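Putative cytochrome P450 hydroxylase (Chondromyces apiculatus DSM 436, PDB 6GMF) probably acts as a heme-dependent cytochrome P450 monooxygenase, using molecular oxygen to oxidise substrates that include terpenes. Local coordinates at residues A[127-132]-A[386-391]; A[133-138]-A[237-242]. All coordinates share one frame; numbering follows the deposited sequence.

Contact 1 (A[127-132]-A[386-391])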
loop_
_atom_site.group_PDB
_atom_site.type_symbol
_atom_site.label_atom_id
_atom_site.label_comp_id
_atom_site.label_asym_id
_atom_site.label_seq_id
_atom_site.Cartn_x
_atom_site.Cartn_y
_atom_site.Cartn_z
ATOM N N PHE A 127 7.277 22.391 6.994
ATOM C CA PHE A 127 7.724 21.086 7.449
ATOM C C PHE A 127 7.781 20.124 6.261
ATOM O O PHE A 127 7.173 20.375 5.211
ATOM C CB PHE A 127 6.817 20.535 8.545
ATOM C CG PHE A 127 5.398 20.230 8.123
ATOM C CD1 PHE A 127 4.447 21.235 8.072
ATOM C CD2 PHE A 127 5.001 18.940 7.803
ATOM C CE1 PHE A 127 3.147 20.973 7.672
ATOM C CE2 PHE A 127 3.695 18.676 7.418
ATOM C CZ PHE A 127 2.778 19.698 7.321
ATOM N N GLU A 128 8.560 19.043 6.436
ATOM C CA GLU A 128 8.664 18.032 5.450
ATOM C C GLU A 128 7.699 16.891 5.801
ATOM O O GLU A 128 7.894 16.163 6.761
ATOM C CB GLU A 128 10.119 17.607 5.320
ATOM C CG GLU A 128 10.423 17.010 3.967
ATOM C CD GLU A 128 9.879 15.612 3.883
ATOM O OE1 GLU A 128 10.411 14.742 4.600
ATOM O OE2 GLU A 128 8.924 15.414 3.123
ATOM N N ALA A 129 6.604 16.811 5.040
ATOM C CA ALA A 129 5.470 15.975 5.449
ATOM C C ALA A 129 5.812 14.496 5.465
ATOM O O ALA A 129 5.191 13.777 6.216
ATOM C CB ALA A 129 4.304 16.250 4.553
ATOM N N THR A 130 6.752 14.038 4.639
ATOM C CA THR A 130 7.036 12.612 4.605
ATOM C C THR A 130 7.748 12.208 5.896
ATOM O O THR A 130 7.228 11.439 6.684
ATOM C CB THR A 130 7.783 12.180 3.344
ATOM O OG1 THR A 130 9.102 12.735 3.298
ATOM C CG2 THR A 130 6.985 12.490 2.105
ATOM N N VAL A 131 8.915 12.794 6.183
ATOM C CA VAL A 131 9.669 12.353 7.347
ATOM C C VAL A 131 8.886 12.652 8.623
ATOM O O VAL A 131 8.973 11.885 9.586
ATOM C CB VAL A 131 11.043 13.051 7.367
ATOM C CG1 VAL A 131 11.746 12.877 8.710
ATOM C CG2 VAL A 131 11.865 12.570 6.197
ATOM N N GLU A 132 8.170 13.769 8.656
ATOM C CA GLU A 132 7.599 14.246 9.902
ATOM C C GLU A 132 6.216 13.641 10.183
ATOM O O GLU A 132 5.762 13.634 11.355
ATOM C CB GLU A 132 7.596 15.769 9.900
ATOM C CG GLU A 132 8.986 16.334 9.778
ATOM C CD GLU A 132 9.078 17.822 10.010
ATOM O OE1 GLU A 132 9.630 18.553 9.125
ATOM O OE2 GLU A 132 8.686 18.241 11.101
ATOM N N SER A 386 8.744 11.531 -2.934
ATOM C CA SER A 386 10.043 11.269 -2.322
ATOM C C SER A 386 10.286 12.187 -1.114
ATOM O O SER A 386 10.980 11.824 -0.175
ATOM C CB SER A 386 11.153 11.388 -3.338
ATOM O OG SER A 386 11.258 12.720 -3.806
ATOM N N THR A 387 9.744 13.395 -1.205
ATOM C CA THR A 387 9.727 14.429 -0.191
ATOM C C THR A 387 8.498 15.302 -0.476
ATOM O O THR A 387 8.038 15.349 -1.634
ATOM C CB THR A 387 11.026 15.243 -0.259
ATOM O OG1 THR A 387 11.038 16.191 0.810
ATOM C CG2 THR A 387 11.154 15.994 -1.554
ATOM N N LEU A 388 7.945 15.962 0.551
ATOM C CA LEU A 388 6.806 16.815 0.387
ATOM C C LEU A 388 6.893 17.975 1.375
ATOM O O LEU A 388 6.199 18.021 2.402
ATOM C CB LEU A 388 5.500 16.018 0.552
ATOM C CG LEU A 388 4.217 16.788 0.206
ATOM C CD1 LEU A 388 4.232 17.156 -1.265
ATOM C CD2 LEU A 388 2.951 16.018 0.534
ATOM N N PRO A 389 7.756 18.975 1.077
ATOM C CA PRO A 389 7.825 20.184 1.879
ATOM C C PRO A 389 6.493 20.923 1.756
ATOM O O PRO A 389 6.070 21.224 0.621
ATOM C CB PRO A 389 9.021 20.934 1.276
ATOM C CG PRO A 389 9.850 19.871 0.639
ATOM C CD PRO A 389 8.801 18.944 0.040
ATOM N N LEU A 390 5.877 21.237 2.906
ATOM C CA LEU A 390 4.656 21.969 3.002
ATOM C C LEU A 390 4.825 23.264 3.822
ATOM O O LEU A 390 5.588 23.319 4.803
ATOM C CB LEU A 390 3.639 21.084 3.727
ATOM C CG LEU A 390 2.656 20.269 2.878
ATOM C CD1 LEU A 390 3.068 20.044 1.424
ATOM C CD2 LEU A 390 2.217 19.013 3.575
ATOM N N ARG A 391 4.009 24.266 3.496
ATOM C CA ARG A 391 3.936 25.487 4.265
ATOM C C ARG A 391 2.595 25.476 4.995
ATOM O O ARG A 391 1.566 25.317 4.355
ATOM C CB ARG A 391 4.130 26.675 3.313
ATOM C CG ARG A 391 3.811 28.063 3.848
ATOM C CD ARG A 391 4.132 29.114 2.777
ATOM N NE ARG A 391 5.277 28.759 1.933
ATOM C CZ ARG A 391 6.555 28.954 2.266
ATOM N NH1 ARG A 391 6.861 29.542 3.412
ATOM N NH2 ARG A 391 7.528 28.556 1.461
#
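Glu-128 and Leu-388 are joined by a side chain that turns back on its own backbone. From CB the chain sets out with CG anti to the backbone N (chi1 -156°), and Glu-128 CG lies 3.3 Å from Thr-387 OG1, the two side chains crossing at about a right angle. The chain bends at chi2 (-76°), which turns CD back toward the start of the helix. Glu-128 OE2 takes the N-H of Leu-388 N at 2.8 Å, nearly straight, on the anti side and 24° out of the carboxylate plane, while Thr-130 N reaches the same oxygen from the opposite face. OE1 accepts from Val-131 N, which lies above the plane. Glu-128 is thus the N-cap of helix 129-134 and the last residue of strand 126-128, an edge strand of the antiparallel sheet whose middle strand is 389-391. An alanine here would probably leave Thr-130 N, Val-131 N and Leu-388 N without their carboxylate acceptors. Phe-127 and Leu-390 form an antiparallel hydrogen-bonded pair, with Leu-390 N to Phe-127 O at 2.8 Å. Leu-390 CB sits over one face of the Phe-127 ring in a CH-pi contact, and Leu-390 CD2 reaches Ala-129 CB at 3.6 Å.

Contact 2 (A[133-138]-A[237-242]). With HEM (protoporphyrin IX containing Fe), chain B.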
loop_
_atom_site.group_PDB
_atom_site.type_symbol
_atom_site.label_atom_id
_atom_site.label_comp_id
_atom_site.label_asym_id
_atom_site.label_seq_id
_atom_site.Cartn_x
_atom_site.Cartn_y
_atom_site.Cartn_z
ATOM N N VAL A 133 5.524 13.129 9.154
ATOM C CA VAL A 133 4.116 12.705 9.329
ATOM C C VAL A 133 3.828 11.376 8.614
ATOM O O VAL A 133 3.447 10.418 9.248
ATOM C CB VAL A 133 3.115 13.784 8.882
ATOM C CG1 VAL A 133 1.690 13.265 9.001
ATOM C CG2 VAL A 133 3.288 15.085 9.655
ATOM N N THR A 134 3.975 11.335 7.280
ATOM C CA THR A 134 3.387 10.245 6.553
ATOM C C THR A 134 4.205 8.968 6.683
ATOM O O THR A 134 3.637 7.881 6.653
ATOM C CB THR A 134 3.141 10.607 5.091
ATOM O OG1 THR A 134 4.384 10.689 4.415
ATOM C CG2 THR A 134 2.378 11.896 4.951
ATOM N N VAL A 135 5.522 9.104 6.798
ATOM C CA VAL A 135 6.380 7.912 6.982
ATOM C C VAL A 135 6.220 7.355 8.389
ATOM O O VAL A 135 6.013 6.144 8.526
ATOM C CB VAL A 135 7.851 8.244 6.677
ATOM C CG1 VAL A 135 8.780 7.134 7.147
ATOM C CG2 VAL A 135 8.020 8.502 5.207
ATOM N N PRO A 136 6.280 8.151 9.489
ATOM C CA PRO A 136 6.176 7.568 10.828
ATOM C C PRO A 136 4.832 6.902 11.132
ATOM O O PRO A 136 4.813 5.869 11.793
ATOM C CB PRO A 136 6.357 8.720 11.828
ATOM C CG PRO A 136 6.389 9.974 10.978
ATOM C CD PRO A 136 6.644 9.576 9.545
ATOM N N MET A 137 3.698 7.475 10.719
ATOM C CA MET A 137 2.417 7.004 11.271
ATOM C C MET A 137 2.242 5.502 11.033
ATOM O O MET A 137 2.012 4.744 11.980
ATOM C CB MET A 137 1.207 7.751 10.714
ATOM C CG MET A 137 -0.041 6.921 10.789
ATOM S SD MET A 137 -1.492 7.928 10.737
ATOM C CE MET A 137 -1.733 8.255 12.484
ATOM N N PRO A 138 2.370 4.973 9.796
ATOM C CA PRO A 138 2.106 3.534 9.585
ATOM C C PRO A 138 3.053 2.612 10.367
ATOM O O PRO A 138 2.635 1.579 10.969
ATOM C CB PRO A 138 2.281 3.334 8.088
ATOM C CG PRO A 138 2.078 4.713 7.496
ATOM C CD PRO A 138 2.585 5.692 8.536
ATOM N N THR A 237 2.777 1.728 1.366
ATOM C CA THR A 237 1.500 2.016 0.719
ATOM C C THR A 237 0.670 3.026 1.533
ATOM O O THR A 237 0.091 3.931 0.950
ATOM C CB THR A 237 0.688 0.743 0.551
ATOM O OG1 THR A 237 0.670 0.147 1.838
ATOM C CG2 THR A 237 1.290 -0.121 -0.543
ATOM N N THR A 238 0.618 2.839 2.827
ATOM C CA THR A 238 -0.215 3.778 3.671
ATOM C C THR A 238 0.427 5.158 3.687
ATOM O O THR A 238 -0.275 6.157 3.602
ATOM C CB THR A 238 -0.457 3.231 5.068
ATOM O OG1 THR A 238 -1.046 1.946 4.965
ATOM C CG2 THR A 238 -1.380 4.129 5.862
ATOM N N THR A 239 1.763 5.182 3.773
ATOM C CA THR A 239 2.508 6.447 3.663
ATOM C C THR A 239 2.120 7.122 2.351
ATOM O O THR A 239 1.963 8.351 2.298
ATOM C CB THR A 239 4.003 6.147 3.770
ATOM O OG1 THR A 239 4.290 5.726 5.101
ATOM C CG2 THR A 239 4.872 7.325 3.408
ATOM N N SER A 240 2.143 6.349 1.263
ATOM C CA SER A 240 1.818 6.854 -0.063
ATOM C C SER A 240 0.413 7.473 -0.094
ATOM O O SER A 240 0.236 8.545 -0.642
ATOM C CB SER A 240 1.949 5.786 -1.094
ATOM O OG SER A 240 1.111 6.068 -2.202
ATOM N N LEU A 241 -0.564 6.755 0.455
ATOM C CA LEU A 241 -1.969 7.250 0.493
ATOM C C LEU A 241 -2.048 8.628 1.157
ATOM O O LEU A 241 -2.625 9.556 0.582
ATOM C CB LEU A 241 -2.807 6.233 1.247
ATOM C CG LEU A 241 -4.253 6.679 1.477
ATOM C CD1 LEU A 241 -4.938 7.047 0.168
ATOM C CD2 LEU A 241 -5.006 5.603 2.187
ATOM N N ILE A 242 -1.458 8.766 2.351
ATOM C CA ILE A 242 -1.519 10.011 3.031
ATOM C C ILE A 242 -0.760 11.105 2.262
ATOM O O ILE A 242 -1.317 12.232 2.136
ATOM C CB ILE A 242 -1.064 9.879 4.487
ATOM C CG1 ILE A 242 -1.834 8.786 5.213
ATOM C CG2 ILE A 242 -1.191 11.210 5.219
ATOM C CD1 ILE A 242 -1.255 8.427 6.553
HETATM C CHA HEM B . -2.833 -7.015 -0.473
HETATM C CHB HEM B . -3.020 -2.469 -1.714
HETATM C CHC HEM B . -2.248 -1.260 2.908
HETATM C CHD HEM B . -1.674 -5.816 4.073
HETATM C C1A HEM B . -2.993 -5.865 -1.209
HETATM C C2A HEM B . -3.381 -5.899 -2.578
HETATM C C3A HEM B . -3.406 -4.590 -2.940
HETATM C C4A HEM B . -3.080 -3.822 -1.794
HETATM C CMA HEM B . -3.667 -3.989 -4.299
HETATM C CAA HEM B . -3.675 -7.077 -3.464
HETATM C CBA HEM B . -2.401 -7.762 -4.029
HETATM C CGA HEM B . -2.705 -8.855 -5.031
HETATM O O1A HEM B . -3.884 -9.048 -5.423
HETATM O O2A HEM B . -1.674 -9.440 -5.501
HETATM C C1B HEM B . -2.808 -1.700 -0.559
HETATM C C2B HEM B . -2.867 -0.264 -0.486
HETATM C C3B HEM B . -2.641 0.106 0.802
HETATM C C4B HEM B . -2.465 -1.145 1.545
HETATM C CMB HEM B . -3.114 0.571 -1.677
HETATM C CAB HEM B . -2.644 1.466 1.467
HETATM C CBB HEM B . -3.263 2.451 0.902
HETATM C C1C HEM B . -2.076 -2.358 3.674
HETATM C C2C HEM B . -1.816 -2.337 5.087
HETATM C C3C HEM B . -1.657 -3.681 5.385
HETATM C C4C HEM B . -1.765 -4.446 4.202
HETATM C CMC HEM B . -1.919 -1.150 6.001
HETATM C CAC HEM B . -1.413 -4.326 6.675
HETATM C CBC HEM B . -1.063 -3.704 7.776
HETATM C C1D HEM B . -1.916 -6.495 2.908
HETATM C C2D HEM B . -1.804 -7.980 2.817
HETATM C C3D HEM B . -2.144 -8.314 1.555
HETATM C C4D HEM B . -2.455 -7.052 0.875
HETATM C CMD HEM B . -1.409 -8.835 4.011
HETATM C CAD HEM B . -2.180 -9.701 0.977
HETATM C CBD HEM B . -3.553 -10.393 0.987
HETATM C CGD HEM B . -3.545 -11.738 0.292
HETATM O O1D HEM B . -4.479 -12.510 0.570
HETATM O O2D HEM B . -2.646 -12.021 -0.542
HETATM N NA HEM B . -2.819 -4.576 -0.729
HETATM N NB HEM B . -2.582 -2.142 0.672
HETATM N NC HEM B . -1.999 -3.628 3.135
HETATM N ND HEM B . -2.246 -5.991 1.669
HETATM FE FE HEM B . -2.521 -4.122 1.197
HETATM O O HOH W 1 3.873 10.290 1.785
HETATM O O HOH W 2 5.837 4.110 6.632
HETATM O O HOH W 3 -0.364 -4.088 0.586
#
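Thr-134 and Thr-239 set their side chains at about a right angle, and Thr-239 OG1 lies 2.7 Å from Thr-134 O. The first torsion of Thr-239 (chi1 -69°) sets OG1 anti to the carbonyl carbon and beside the backbone N, where both Thr-134 O and Asn-235 O, one turn back in the helix, lie within reach of its one proton. A water donates both to Thr-239 OG1 and to Val-135 O, so Thr-239 OG1 accepts from the water while its own proton goes to one of the two carbonyls. Thr-239 CG2 comes within 3.5 Å of Thr-134 OG1, and a second water bridges Thr-134 OG1 to Thr-239 O, to which it donates at 2.8 Å.

The other branch of Thr-134 is apolar: Thr-134 CG2 meets Ile-242 CG2 at 3.6 Å, the two side chains sliding past each other in opposite directions. Val-135 crosses Thr-239 obliquely, methyl to methyl. The Pro-138 and Thr-239 side chains cross at about a right angle, with Pro-138 CG 3.4 Å from Thr-239 OG1 and Thr-238 CB beside the same carbon.

Thr-238 carries the contact on to the heme. Its OG1 is bonded to Gly-234 O, and Thr-238 OG1 lies 3.4 Å from the heme methyl CMC; on the helix face that meets the heme, its neighbour Thr-237 packs CB on the pyrrole carbon C3B. Segment 237-242 belongs to helix 220-251, consistent with the long distal helix of the P450 fold. Helix 346-363 touches Pro-138 and Thr-238 through Glu-352, helix 107-119 packs on Met-137, and helix 266-276 meets Leu-241.

In the fold
The two contacts illustrate how one short helix can tie a peripheral sheet to the core of a P450. Their centres are 11 Å apart, contact 1 about 19 Å from the centre of the chain and contact 2 about 9 Å. Both use helix 129-134: contact 1 lies where strand 126-128 passes into it, and contact 2 takes up its far end together with the start of helix 136-145. Probable backbone hydrogen bonds from Thr-134 N to Ala-129 O and from Val-135 N to Thr-130 O connect them. Contact 2 is nested within the loop closed by contact 1, which joins strand 126-128 to strand 389-391 near the C-terminus. A continuous path therefore runs from the sheet to helix 220-251 beside the heme.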